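Local atomic coordinates of gala protein type 1, 3 or 4 (Legionella pneumophila subsp. pneumophila, PDB entry 4XA9), a protein that is a leucine-rich-repeat protein of Legionella that probably binds small GTPases and may stimulate their GTP hydrolysis. Residues I45-L50 with S68-N73; I74-G80 with D97-I103; C146-D152 with A169-S175; N209-L215 with N233-L239. All coordinates share one frame; numbering follows the deposited sequence. Where two conformers were deposited one is given.

Overall arrangement
The four contacts follow one another along a leucine-rich-repeat chain, each closing before the next opens. Contacts 1 and 4 join neighbouring parallel strands of the same sheet, 47-49 with 71-73 near its N-terminal end and 214-216 with 238-240 at the other; their centres lie about 32 Å apart. Contacts 2 and 3 join the loops that lead from a strand into the following helix, with centres about 18 Å apart. Contact 1 runs directly into contact 2, where the L72 O to D97 N distance is 2.9 Å. The same strand, loop and helix pattern thus recurs along the solenoid, and its loops in contacts 2 and 3 also meet another protein chain.

Contact 1 of 4, residues I45-L50 with S68-N73; sequences ITSLDL and SVSSLN
L48 packs beside L72 and V69 where two parallel strands of the leucine-rich-repeat sheet, 47-49 and 71-73, whose axes come within 4.8 Å, form the ends of a beta-alpha-beta unit. Its CB touches both methyls of V69, CG1 at 4.0 Å. From there CG, turned anti to the backbone N (chi1 176°), comes up to CD1 of L72, and CD2 touches that same methyl at 3.9 Å. The two leucines lie side by side, pointing alike into the core, where L39 of helix 32-41 also meets L48. The backbone ladder begins at T46 O, which accepts both S70 N and S71 N, and continues through L48 N to S71 O, N73 N to L48 O and L50 N to N73 O. On the face of S47 and S71, D49 and N73 run alongside, their flat end groups nearly parallel, planes 4° apart. Their polar ends turn to S51 and S75; D49 OD1 stands 3.5 Å from N73 ND2, at an angle too poor for a hydrogen bond.

Contact 2 of 4, residues I74-G80 with D97-I103; sequences ISHNNIG and DVSFNEI
The imidazole of H76 lies flat against the ring of F100 in an offset stack, centroids 4.1 Å apart and planes at 14°. The two side chains point the same way, and the overlap is displaced: CG of F100 sits over one face of the histidine near its rim, while CB adds a CH-pi contact over that face. Both residues have CG anti to their carbonyl carbon (chi1 -63°), consistent with the rings lying side by side. H52 and Y124 extend this aromatic row along the solenoid, and an aromatic side chain of another protein chain meets H76 edge-to-face.

N101 reaches between the loops as an asparagine ladder residue of the repeat. Its OD1 takes I79 N at 3.0 Å in a nearly straight bond, and its ND2 gives to I74 O at 2.9 Å. That carbonyl also accepts N77 ND2, the two amides arriving from opposite faces of its plane; N77 OD1 is held by I55 N. Water 1 bridges S75 OG and D97 OD2; S75 OG also bonds N73, and D97 OD2 a polar side chain of the other protein chain. Among apolar groups, CG1 of V98 touches CG2 of I74 and CD1 of I79. Strands 71-73 and 95-97 lead into these loops, while L87 of helix 80-87 and L111 of helix 104-113 pack on V98.

Contact 3 of 4, residues C146-D152 with A169-S175; sequences CFNSLED and ASACDVS
D152 OD1 is gripped by two backbone donors at the start of the next helix: S175 N at 2.8 Å, 22° out of the carboxylate plane on the syn side, and G178 N. S175 OG lies 2.5 Å from D152 OD2, so short that the exact length is doubtful. S175, at the N-cap position, caps a backbone N of helix 176-184 with its own side chain. Its hydroxyl stands between its backbone N and carbonyl carbon (chi1 71°), which lets it face D152. Water 3 accepts from D152 N.

Earlier in both loops, S149 OG donates to the anti lone pair of D173 OD2 at 2.7 Å. Here OG lies anti to the backbone N (chi1 -176°), reaching across to the neighbouring loop. The other oxygen, D173 OD1, looks outside this contact, to a salt bridge with a basic side chain of another protein chain. These are the strand-to-helix loops of adjacent leucine-rich repeats, joined at the backbone by F147 N to S170 O and E151 N to C172 O. Among the apolar groups, CD1 of L150 lies 3.9 Å from C172 SG and 4.1 Å from A169 CB. At the strand end, S170 N donates to C146 SG at 3.5 Å. CD1 of F147 approaches A171 CB obliquely at 3.8 Å; its ring also stacks with an aromatic side chain of the other protein chain.

Contact 4 of 4, residues N209-L215 with N233-L239; sequences NTSLSTL and NTRITDL
A parallel strand pairing and the turns before it make up this contact, at the C-terminal edge of the sheet within this chain, where strand 214-216 meets the outermost strand, 238-240. S213 O accepts two backbone donors, T237 N and D238 N, the second at 3.2 Å, and L215 N returns a bond to D238 O. Water 5 links S213 O to the hydroxyls of T214 and T237. On the core side, L215 and I236 meet at an oblique angle, CD2 of L215 touching CD1 of I236 at 3.8 Å, with F206 and L230 also against L215.

Before the strands, R235 bends at chi3 (-66°) and passes alongside T210, whose CG2 lies over the centre of one guanidinium face. R235 NH2 reaches N209 O at 2.7 Å, the oxygen lying 25° out of the guanidinium plane. R235 NE and N233 ND2 add weak bonds to that oxygen; N233 ND2 also bonds F206 O. Water 4 lies at the guanidinium edge, accepting from R235 NE and N233 ND2. N209 OD1, in turn, takes S211 N and L212 N, the latter in the carbonyl plane. An Asx turn at N209 thus precedes the first strand, and one at N233 the last, of a beta-alpha-beta unit of the leucine-rich-repeat solenoid.

Contact 1 of 4, residues I45-L50 with S68-N73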
loop_
_atom_site.group_PDB
_atom_site.type_symbol
_atom_site.label_atom_id
_atom_site.label_comp_id
_atom_site.label_asym_id
_atom_site.label_seq_id
_atom_site.Cartn_x
_atom_site.Cartn_y
_atom_site.Cartn_z
ATOM N N ILE A 45 7.925 -18.857 20.407
ATOM C CA ILE A 45 7.450 -18.112 19.241
ATOM C C ILE A 45 6.120 -17.434 19.583
ATOM O O ILE A 45 5.095 -18.102 19.700
ATOM C CB ILE A 45 7.263 -19.016 18.006
ATOM C CG1 ILE A 45 8.529 -19.834 17.740
ATOM C CG2 ILE A 45 6.914 -18.172 16.789
ATOM C CD1 ILE A 45 8.428 -20.771 16.553
ATOM N N THR A 46 6.137 -16.116 19.761
ATOM C CA THR A 46 4.919 -15.406 20.150
ATOM C C THR A 46 4.534 -14.395 19.086
ATOM O O THR A 46 3.566 -13.651 19.230
ATOM C CB THR A 46 5.088 -14.708 21.511
ATOM O OG1 THR A 46 6.181 -13.789 21.448
ATOM C CG2 THR A 46 5.384 -15.747 22.593
ATOM N N SER A 47 5.310 -14.375 18.012
ATOM C CA SER A 47 5.023 -13.502 16.884
ATOM C C SER A 47 4.991 -14.315 15.595
ATOM O O SER A 47 5.914 -15.083 15.300
ATOM C CB SER A 47 6.052 -12.373 16.797
ATOM O OG SER A 47 7.376 -12.878 16.760
ATOM N N LEU A 48 3.918 -14.148 14.835
ATOM C CA LEU A 48 3.687 -14.975 13.658
ATOM C C LEU A 48 3.241 -14.167 12.447
ATOM O O LEU A 48 2.336 -13.345 12.551
ATOM C CB LEU A 48 2.636 -16.029 13.992
ATOM C CG LEU A 48 2.170 -16.961 12.879
ATOM C CD1 LEU A 48 3.306 -17.872 12.446
ATOM C CD2 LEU A 48 0.974 -17.778 13.356
ATOM N N ASP A 49 3.869 -14.411 11.300
ATOM C CA ASP A 49 3.465 -13.772 10.050
ATOM C C ASP A 49 2.912 -14.803 9.050
ATOM O O ASP A 49 3.652 -15.612 8.489
ATOM C CB ASP A 49 4.648 -12.996 9.462
ATOM C CG ASP A 49 4.323 -12.311 8.138
ATOM O OD1 ASP A 49 3.145 -12.300 7.711
ATOM O OD2 ASP A 49 5.262 -11.738 7.546
ATOM N N LEU A 50 1.598 -14.759 8.846
ATOM C CA LEU A 50 0.920 -15.637 7.896
ATOM C C LEU A 50 0.401 -14.865 6.689
ATOM O O LEU A 50 -0.499 -15.327 5.993
ATOM C CB LEU A 50 -0.248 -16.363 8.565
ATOM C CG LEU A 50 0.076 -17.311 9.712
ATOM C CD1 LEU A 50 -1.202 -17.935 10.250
ATOM C CD2 LEU A 50 1.043 -18.387 9.252
ATOM N N SER A 68 0.338 -19.506 22.042
ATOM C CA SER A 68 0.529 -18.301 22.844
ATOM C C SER A 68 0.988 -17.122 21.982
ATOM O O SER A 68 1.521 -16.133 22.495
ATOM C CB SER A 68 1.531 -18.560 23.973
ATOM O OG SER A 68 1.016 -19.505 24.897
ATOM N N VAL A 69 0.779 -17.234 20.673
ATOM C CA VAL A 69 1.070 -16.139 19.755
ATOM C C VAL A 69 0.270 -14.896 20.144
ATOM O O VAL A 69 -0.953 -14.956 20.275
ATOM C CB VAL A 69 0.750 -16.533 18.306
ATOM C CG1 VAL A 69 0.639 -15.292 17.418
ATOM C CG2 VAL A 69 1.816 -17.485 17.782
ATOM N N SER A 70 0.963 -13.782 20.354
ATOM C CA SER A 70 0.312 -12.548 20.800
ATOM C C SER A 70 0.364 -11.478 19.728
ATOM O O SER A 70 -0.340 -10.470 19.799
ATOM C CB SER A 70 0.970 -12.016 22.068
ATOM O OG SER A 70 2.260 -11.518 21.777
ATOM N N SER A 71 1.227 -11.693 18.745
ATOM C CA SER A 71 1.341 -10.780 17.622
ATOM C C SER A 71 1.132 -11.568 16.345
ATOM O O SER A 71 1.929 -12.450 16.018
ATOM C CB SER A 71 2.707 -10.085 17.615
ATOM O OG SER A 71 2.802 -9.185 16.531
ATOM N N LEU A 72 0.046 -11.263 15.643
ATOM C CA LEU A 72 -0.336 -12.034 14.471
ATOM C C LEU A 72 -0.527 -11.139 13.258
ATOM O O LEU A 72 -1.322 -10.197 13.282
ATOM C CB LEU A 72 -1.628 -12.826 14.735
ATOM C CG LEU A 72 -2.193 -13.498 13.475
ATOM C CD1 LEU A 72 -1.260 -14.609 12.986
ATOM C CD2 LEU A 72 -3.611 -14.028 13.688
ATOM N N ASN A 73 0.225 -11.429 12.203
ATOM C CA ASN A 73 0.000 -10.817 10.898
ATOM C C ASN A 73 -0.661 -11.833 9.979
ATOM O O ASN A 73 -0.014 -12.778 9.526
ATOM C CB ASN A 73 1.315 -10.325 10.281
ATOM C CG ASN A 73 1.120 -9.618 8.937
ATOM O OD1 ASN A 73 0.031 -9.619 8.354
ATOM N ND2 ASN A 73 2.190 -9.022 8.434
#

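Contact 2 of 4, residues I74-G80 with D97-I103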
loop_
_atom_site.group_PDB
_atom_site.type_symbol
_atom_site.label_atom_id
_atom_site.label_comp_id
_atom_site.label_asym_id
_atom_site.label_seq_id
_atom_site.Cartn_x
_atom_site.Cartn_y
_atom_site.Cartn_z
ATOM N N ILE A 74 -1.947 -11.642 9.706
ATOM C CA ILE A 74 -2.639 -12.521 8.776
ATOM C C ILE A 74 -3.255 -11.688 7.646
ATOM O O ILE A 74 -4.280 -12.046 7.060
ATOM C CB ILE A 74 -3.702 -13.390 9.514
ATOM C CG1 ILE A 74 -4.112 -14.595 8.651
ATOM C CG2 ILE A 74 -4.884 -12.543 10.003
ATOM C CD1 ILE A 74 -4.935 -15.637 9.386
ATOM N N SER A 75 -2.593 -10.582 7.319
ATOM C CA SER A 75 -3.048 -9.727 6.228
ATOM C C SER A 75 -2.960 -10.460 4.890
ATOM O O SER A 75 -2.248 -11.445 4.765
ATOM C CB SER A 75 -2.242 -8.420 6.174
ATOM O OG SER A 75 -0.865 -8.644 5.908
ATOM N N HIS A 76 -3.712 -9.976 3.909
ATOM C CA HIS A 76 -3.710 -10.528 2.553
ATOM C C HIS A 76 -4.023 -12.018 2.532
ATOM O O HIS A 76 -3.309 -12.816 1.916
ATOM C CB HIS A 76 -2.372 -10.260 1.867
ATOM C CG HIS A 76 -2.074 -8.805 1.688
ATOM N ND1 HIS A 76 -2.481 -8.095 0.580
ATOM C CD2 HIS A 76 -1.415 -7.925 2.478
ATOM C CE1 HIS A 76 -2.084 -6.840 0.694
ATOM N NE2 HIS A 76 -1.431 -6.710 1.837
ATOM N N ASN A 77 -5.089 -12.381 3.233
ATOM C CA ASN A 77 -5.692 -13.699 3.111
ATOM C C ASN A 77 -7.157 -13.530 2.715
ATOM O O ASN A 77 -7.506 -12.546 2.074
ATOM C CB ASN A 77 -5.546 -14.487 4.411
ATOM C CG ASN A 77 -4.149 -15.069 4.577
ATOM O OD1 ASN A 77 -3.865 -16.165 4.098
ATOM N ND2 ASN A 77 -3.275 -14.338 5.261
ATOM N N ASN A 78 -8.012 -14.472 3.103
ATOM C CA ASN A 78 -9.433 -14.381 2.773
ATOM C C ASN A 78 -10.314 -14.765 3.956
ATOM O O ASN A 78 -11.241 -15.561 3.807
ATOM C CB ASN A 78 -9.750 -15.280 1.570
ATOM C CG ASN A 78 -11.151 -15.059 1.016
ATOM O OD1 ASN A 78 -11.675 -13.944 1.030
ATOM N ND2 ASN A 78 -11.773 -16.138 0.551
ATOM N N ILE A 79 -10.033 -14.217 5.135
ATOM C CA ILE A 79 -10.697 -14.726 6.334
ATOM C C ILE A 79 -12.091 -14.133 6.502
ATOM O O ILE A 79 -12.943 -14.725 7.160
ATOM C CB ILE A 79 -9.869 -14.468 7.609
ATOM C CG1 ILE A 79 -9.934 -12.994 8.022
ATOM C CG2 ILE A 79 -8.425 -14.961 7.417
ATOM C CD1 ILE A 79 -9.206 -12.700 9.333
ATOM N N GLY A 80 -12.326 -12.972 5.895
ATOM C CA GLY A 80 -13.660 -12.396 5.870
ATOM C C GLY A 80 -14.199 -11.974 7.222
ATOM O O GLY A 80 -13.470 -11.961 8.220
ATOM N N ASP A 97 -2.826 -7.816 12.722
ATOM C CA ASP A 97 -2.943 -7.280 11.373
ATOM C C ASP A 97 -3.899 -8.148 10.555
ATOM O O ASP A 97 -3.582 -9.290 10.231
ATOM C CB ASP A 97 -1.566 -7.207 10.701
ATOM C CG ASP A 97 -1.599 -6.478 9.369
ATOM O OD1 ASP A 97 -2.703 -6.244 8.846
ATOM O OD2 ASP A 97 -0.521 -6.146 8.837
ATOM N N VAL A 98 -5.066 -7.600 10.224
ATOM C CA VAL A 98 -6.034 -8.304 9.385
ATOM C C VAL A 98 -6.295 -7.530 8.099
ATOM O O VAL A 98 -7.359 -7.670 7.493
ATOM C CB VAL A 98 -7.388 -8.525 10.105
ATOM C CG1 VAL A 98 -7.254 -9.566 11.204
ATOM C CG2 VAL A 98 -7.928 -7.212 10.663
ATOM N N SER A 99 -5.331 -6.707 7.695
ATOM C CA SER A 99 -5.479 -5.885 6.494
ATOM C C SER A 99 -5.760 -6.757 5.269
ATOM O O SER A 99 -5.304 -7.898 5.205
ATOM C CB SER A 99 -4.222 -5.042 6.272
ATOM O OG SER A 99 -3.939 -4.244 7.411
ATOM N N PHE A 100 -6.524 -6.225 4.318
ATOM C CA PHE A 100 -6.798 -6.909 3.053
ATOM C C PHE A 100 -7.401 -8.299 3.250
ATOM O O PHE A 100 -6.859 -9.293 2.762
ATOM C CB PHE A 100 -5.520 -7.015 2.218
ATOM C CG PHE A 100 -4.958 -5.680 1.805
ATOM C CD1 PHE A 100 -4.098 -4.983 2.643
ATOM C CD2 PHE A 100 -5.303 -5.117 0.585
ATOM C CE1 PHE A 100 -3.584 -3.740 2.264
ATOM C CE2 PHE A 100 -4.797 -3.879 0.199
ATOM C CZ PHE A 100 -3.937 -3.191 1.041
ATOM N N ASN A 101 -8.521 -8.360 3.962
ATOM C CA ASN A 101 -9.195 -9.635 4.216
ATOM C C ASN A 101 -10.705 -9.559 4.021
ATOM O O ASN A 101 -11.416 -10.513 4.322
ATOM C CB ASN A 101 -8.904 -10.131 5.637
ATOM C CG ASN A 101 -7.729 -11.070 5.695
ATOM O OD1 ASN A 101 -7.833 -12.235 5.299
ATOM N ND2 ASN A 101 -6.610 -10.589 6.216
ATOM N N GLU A 102 -11.180 -8.420 3.527
ATOM C CA GLU A 102 -12.611 -8.166 3.371
ATOM C C GLU A 102 -13.408 -8.438 4.648
ATOM O O GLU A 102 -14.503 -8.999 4.585
ATOM C CB GLU A 102 -13.178 -9.012 2.228
ATOM C CG GLU A 102 -12.373 -8.945 0.941
ATOM C CD GLU A 102 -13.035 -9.693 -0.207
ATOM O OE1 GLU A 102 -14.228 -10.046 -0.090
ATOM O OE2 GLU A 102 -12.357 -9.937 -1.230
ATOM N N ILE A 103 -12.880 -8.046 5.805
ATOM C CA ILE A 103 -13.572 -8.364 7.055
ATOM C C ILE A 103 -14.812 -7.491 7.253
ATOM O O ILE A 103 -15.730 -7.879 7.954
ATOM C CB ILE A 103 -12.656 -8.221 8.293
ATOM C CG1 ILE A 103 -12.352 -6.749 8.589
ATOM C CG2 ILE A 103 -11.371 -9.036 8.119
ATOM C CD1 ILE A 103 -11.619 -6.544 9.906
HETATM O O HOH W 1 -0.202 -5.973 6.325
HETATM O O HOH W 2 -10.145 -12.012 -1.372
#

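Contact 3 of 4, residues C146-D152 with A169-S175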
loop_
_atom_site.group_PDB
_atom_site.type_symbol
_atom_site.label_atom_id
_atom_site.label_comp_id
_atom_site.label_asym_id
_atom_site.label_seq_id
_atom_site.Cartn_x
_atom_site.Cartn_y
_atom_site.Cartn_z
ATOM N N CYS A 146 -6.050 2.688 6.796
ATOM C CA CYS A 146 -5.830 3.195 5.440
ATOM C C CYS A 146 -6.658 2.433 4.412
ATOM O O CYS A 146 -6.879 1.238 4.564
ATOM C CB CYS A 146 -4.350 3.116 5.065
ATOM S SG CYS A 146 -3.284 4.154 6.068
ATOM N N PHE A 147 -7.118 3.141 3.383
ATOM C CA PHE A 147 -7.865 2.553 2.267
ATOM C C PHE A 147 -9.227 2.013 2.684
ATOM O O PHE A 147 -9.739 1.081 2.066
ATOM C CB PHE A 147 -7.069 1.429 1.584
ATOM C CG PHE A 147 -5.636 1.785 1.279
ATOM C CD1 PHE A 147 -5.331 2.814 0.401
ATOM C CD2 PHE A 147 -4.600 1.058 1.839
ATOM C CE1 PHE A 147 -4.018 3.134 0.109
ATOM C CE2 PHE A 147 -3.279 1.372 1.550
ATOM C CZ PHE A 147 -2.990 2.411 0.680
ATOM N N ASN A 148 -9.801 2.591 3.732
ATOM C CA ASN A 148 -11.186 2.323 4.118
ATOM C C ASN A 148 -11.992 3.616 4.043
ATOM O O ASN A 148 -11.590 4.629 4.613
ATOM C CB ASN A 148 -11.283 1.746 5.536
ATOM C CG ASN A 148 -10.698 0.348 5.646
ATOM O OD1 ASN A 148 -11.317 -0.634 5.231
ATOM N ND2 ASN A 148 -9.508 0.249 6.231
ATOM N N SER A 149 -13.126 3.589 3.355
ATOM C CA SER A 149 -13.943 4.798 3.235
ATOM C C SER A 149 -14.657 5.100 4.551
ATOM O O SER A 149 -15.851 4.831 4.702
ATOM C CB SER A 149 -14.956 4.656 2.097
ATOM O OG SER A 149 -15.682 5.863 1.911
ATOM N N LEU A 150 -13.915 5.656 5.504
ATOM C CA LEU A 150 -14.456 5.959 6.823
ATOM C C LEU A 150 -15.356 7.182 6.775
ATOM O O LEU A 150 -16.291 7.299 7.563
ATOM C CB LEU A 150 -13.332 6.206 7.833
ATOM C CG LEU A 150 -12.253 5.138 8.011
ATOM C CD1 LEU A 150 -11.211 5.626 9.003
ATOM C CD2 LEU A 150 -12.870 3.821 8.468
ATOM N N GLU A 151 -15.041 8.099 5.860
ATOM C CA GLU A 151 -15.725 9.387 5.759
ATOM C C GLU A 151 -15.604 10.212 7.047
ATOM O O GLU A 151 -15.018 9.768 8.032
ATOM C CB GLU A 151 -17.199 9.176 5.384
ATOM C CG GLU A 151 -17.387 8.607 3.982
ATOM C CD GLU A 151 -18.847 8.385 3.609
ATOM O OE1 GLU A 151 -19.600 7.796 4.416
ATOM O OE2 GLU A 151 -19.239 8.807 2.500
ATOM N N ASP A 152 -16.141 11.427 7.021
ATOM C CA ASP A 152 -16.070 12.327 8.167
ATOM C C ASP A 152 -16.782 11.751 9.385
ATOM O O ASP A 152 -16.248 11.781 10.494
ATOM C CB ASP A 152 -16.671 13.689 7.808
ATOM C CG ASP A 152 -15.817 14.455 6.819
ATOM O OD1 ASP A 152 -14.580 14.468 6.990
ATOM O OD2 ASP A 152 -16.377 15.025 5.862
ATOM N N ALA A 169 -5.093 6.847 9.093
ATOM C CA ALA A 169 -6.310 6.802 8.296
ATOM C C ALA A 169 -6.137 7.559 6.983
ATOM O O ALA A 169 -6.864 8.515 6.703
ATOM C CB ALA A 169 -7.483 7.365 9.094
ATOM N N SER A 170 -5.172 7.119 6.178
ATOM C CA SER A 170 -4.904 7.744 4.887
ATOM C C SER A 170 -5.781 7.124 3.804
ATOM O O SER A 170 -6.053 5.928 3.842
ATOM C CB SER A 170 -3.423 7.606 4.508
ATOM O OG SER A 170 -2.579 8.289 5.424
ATOM N N ALA A 171 -6.195 7.940 2.836
ATOM C CA ALA A 171 -7.110 7.506 1.776
ATOM C C ALA A 171 -8.400 6.959 2.375
ATOM O O ALA A 171 -8.811 5.835 2.072
ATOM C CB ALA A 171 -6.448 6.463 0.875
ATOM N N CYS A 172 -9.031 7.757 3.232
ATOM C CA CYS A 172 -10.234 7.323 3.934
ATOM C C CYS A 172 -11.428 8.247 3.705
ATOM O O CYS A 172 -12.393 8.216 4.473
ATOM C CB CYS A 172 -9.957 7.204 5.437
ATOM S SG CYS A 172 -8.858 5.822 5.903
ATOM N N ASP A 173 -11.355 9.055 2.650
ATOM C CA ASP A 173 -12.415 10.011 2.307
ATOM C C ASP A 173 -12.715 10.989 3.446
ATOM O O ASP A 173 -13.873 11.312 3.715
ATOM C CB ASP A 173 -13.694 9.272 1.892
ATOM C CG ASP A 173 -13.546 8.552 0.559
ATOM O OD1 ASP A 173 -12.891 9.107 -0.345
ATOM O OD2 ASP A 173 -14.070 7.427 0.419
ATOM N N VAL A 174 -11.662 11.469 4.100
ATOM C CA VAL A 174 -11.801 12.444 5.173
ATOM C C VAL A 174 -11.677 13.870 4.640
ATOM O O VAL A 174 -10.727 14.190 3.919
ATOM C CB VAL A 174 -10.736 12.222 6.269
ATOM C CG1 VAL A 174 -10.813 13.315 7.319
ATOM C CG2 VAL A 174 -10.902 10.855 6.903
ATOM N N SER A 175 -12.633 14.730 4.985
ATOM C CA SER A 175 -12.526 16.145 4.633
ATOM C C SER A 175 -12.175 16.971 5.867
ATOM O O SER A 175 -11.857 16.418 6.913
ATOM C CB SER A 175 -13.827 16.658 4.016
ATOM O OG SER A 175 -14.845 16.748 4.999
HETATM O O HOH W 3 -16.905 12.557 4.567
#

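Contact 4 of 4, residues N209-L215 with N233-L239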
loop_
_atom_site.group_PDB
_atom_site.type_symbol
_atom_site.label_atom_id
_atom_site.label_comp_id
_atom_site.label_asym_id
_atom_site.label_seq_id
_atom_site.Cartn_x
_atom_site.Cartn_y
_atom_site.Cartn_z
ATOM N N ASN A 209 -3.727 22.237 18.449
ATOM C CA ASN A 209 -3.654 20.932 19.098
ATOM C C ASN A 209 -2.464 20.876 20.060
ATOM O O ASN A 209 -1.393 21.409 19.760
ATOM C CB ASN A 209 -3.544 19.826 18.040
ATOM C CG ASN A 209 -3.313 18.452 18.644
ATOM O OD1 ASN A 209 -2.196 18.120 19.035
ATOM N ND2 ASN A 209 -4.362 17.641 18.695
ATOM N N THR A 210 -2.641 20.233 21.211
ATOM C CA THR A 210 -1.570 20.178 22.202
ATOM C C THR A 210 -1.057 18.762 22.475
ATOM O O THR A 210 -0.146 18.578 23.279
ATOM C CB THR A 210 -2.023 20.778 23.544
ATOM O OG1 THR A 210 -3.180 20.074 24.015
ATOM C CG2 THR A 210 -2.351 22.263 23.390
ATOM N N SER A 211 -1.621 17.769 21.797
ATOM C CA SER A 211 -1.289 16.373 22.079
ATOM C C SER A 211 -0.360 15.762 21.029
ATOM O O SER A 211 0.561 15.017 21.361
ATOM C CB SER A 211 -2.567 15.533 22.190
ATOM O OG SER A 211 -3.261 15.474 20.951
ATOM N N LEU A 212 -0.603 16.079 19.761
ATOM C CA LEU A 212 0.172 15.502 18.661
ATOM C C LEU A 212 1.665 15.839 18.691
ATOM O O LEU A 212 2.043 16.990 18.913
ATOM C CB LEU A 212 -0.411 15.971 17.328
ATOM C CG LEU A 212 -1.809 15.490 16.957
ATOM C CD1 LEU A 212 -2.264 16.207 15.692
ATOM C CD2 LEU A 212 -1.834 13.968 16.761
ATOM N N SER A 213 2.505 14.835 18.446
ATOM C CA SER A 213 3.924 15.073 18.174
ATOM C C SER A 213 4.286 14.573 16.773
ATOM O O SER A 213 5.328 14.923 16.223
ATOM C CB SER A 213 4.809 14.407 19.232
ATOM O OG SER A 213 4.681 12.999 19.203
ATOM N N THR A 214 3.411 13.756 16.199
ATOM C CA THR A 214 3.527 13.369 14.799
ATOM C C THR A 214 2.231 13.680 14.054
ATOM O O THR A 214 1.144 13.313 14.509
ATOM C CB THR A 214 3.849 11.869 14.638
ATOM O OG1 THR A 214 5.118 11.580 15.238
ATOM C CG2 THR A 214 3.897 11.490 13.158
ATOM N N LEU A 215 2.346 14.360 12.916
ATOM C CA LEU A 215 1.187 14.658 12.079
ATOM C C LEU A 215 1.553 14.560 10.600
ATOM O O LEU A 215 2.371 15.333 10.108
ATOM C CB LEU A 215 0.633 16.055 12.404
ATOM C CG LEU A 215 -0.550 16.588 11.581
ATOM C CD1 LEU A 215 -1.755 15.672 11.689
ATOM C CD2 LEU A 215 -0.928 18.015 12.012
ATOM N N ASN A 233 3.087 25.099 15.330
ATOM C CA ASN A 233 3.028 24.075 16.370
ATOM C C ASN A 233 4.365 23.355 16.496
ATOM O O ASN A 233 4.670 22.455 15.706
ATOM C CB ASN A 233 1.914 23.063 16.076
ATOM C CG ASN A 233 1.648 22.127 17.244
ATOM O OD1 ASN A 233 2.505 21.929 18.112
ATOM N ND2 ASN A 233 0.460 21.535 17.265
ATOM N N THR A 234 5.148 23.734 17.501
ATOM C CA THR A 234 6.492 23.190 17.667
ATOM C C THR A 234 6.493 21.861 18.426
ATOM O O THR A 234 7.533 21.212 18.550
ATOM C CB THR A 234 7.403 24.178 18.400
ATOM O OG1 THR A 234 6.855 24.460 19.692
ATOM C CG2 THR A 234 7.509 25.475 17.610
ATOM N N ARG A 235 5.330 21.463 18.934
ATOM C CA ARG A 235 5.183 20.162 19.577
ATOM C C ARG A 235 5.299 19.043 18.548
ATOM O O ARG A 235 5.725 17.928 18.857
ATOM C CB ARG A 235 3.844 20.067 20.303
ATOM C CG ARG A 235 3.721 20.987 21.504
ATOM C CD ARG A 235 2.289 21.034 22.025
ATOM N NE ARG A 235 1.372 21.648 21.068
ATOM C CZ ARG A 235 1.190 22.962 20.956
ATOM N NH1 ARG A 235 1.870 23.789 21.738
ATOM N NH2 ARG A 235 0.336 23.453 20.065
ATOM N N ILE A 236 4.905 19.350 17.318
ATOM C CA ILE A 236 4.971 18.381 16.237
ATOM C C ILE A 236 6.389 18.284 15.686
ATOM O O ILE A 236 6.844 19.160 14.958
ATOM C CB ILE A 236 4.004 18.749 15.100
ATOM C CG1 ILE A 236 2.579 18.892 15.643
ATOM C CG2 ILE A 236 4.081 17.710 13.984
ATOM C CD1 ILE A 236 1.551 19.270 14.592
ATOM N N THR A 237 7.080 17.205 16.032
ATOM C CA THR A 237 8.457 16.998 15.602
ATOM C C THR A 237 8.554 16.218 14.289
ATOM O O THR A 237 9.607 16.176 13.650
ATOM C CB THR A 237 9.257 16.262 16.687
ATOM O OG1 THR A 237 8.543 15.086 17.086
ATOM C CG2 THR A 237 9.446 17.161 17.897
ATOM N N ASP A 238 7.454 15.589 13.900
ATOM C CA ASP A 238 7.378 14.915 12.612
ATOM C C ASP A 238 6.137 15.375 11.871
ATOM O O ASP A 238 5.046 14.843 12.076
ATOM C CB ASP A 238 7.381 13.392 12.782
ATOM C CG ASP A 238 7.314 12.648 11.451
ATOM O OD1 ASP A 238 7.532 13.269 10.387
ATOM O OD2 ASP A 238 7.055 11.431 11.473
ATOM N N LEU A 239 6.328 16.382 11.021
ATOM C CA LEU A 239 5.273 16.948 10.192
ATOM C C LEU A 239 5.515 16.593 8.732
ATOM O O LEU A 239 6.551 16.942 8.175
ATOM C CB LEU A 239 5.219 18.471 10.361
ATOM C CG LEU A 239 4.156 19.215 9.551
ATOM C CD1 LEU A 239 2.760 18.836 10.022
ATOM C CD2 LEU A 239 4.365 20.718 9.642
HETATM O O HOH W 4 0.438 19.212 19.248
HETATM O O HOH W 5 7.510 12.862 16.283
#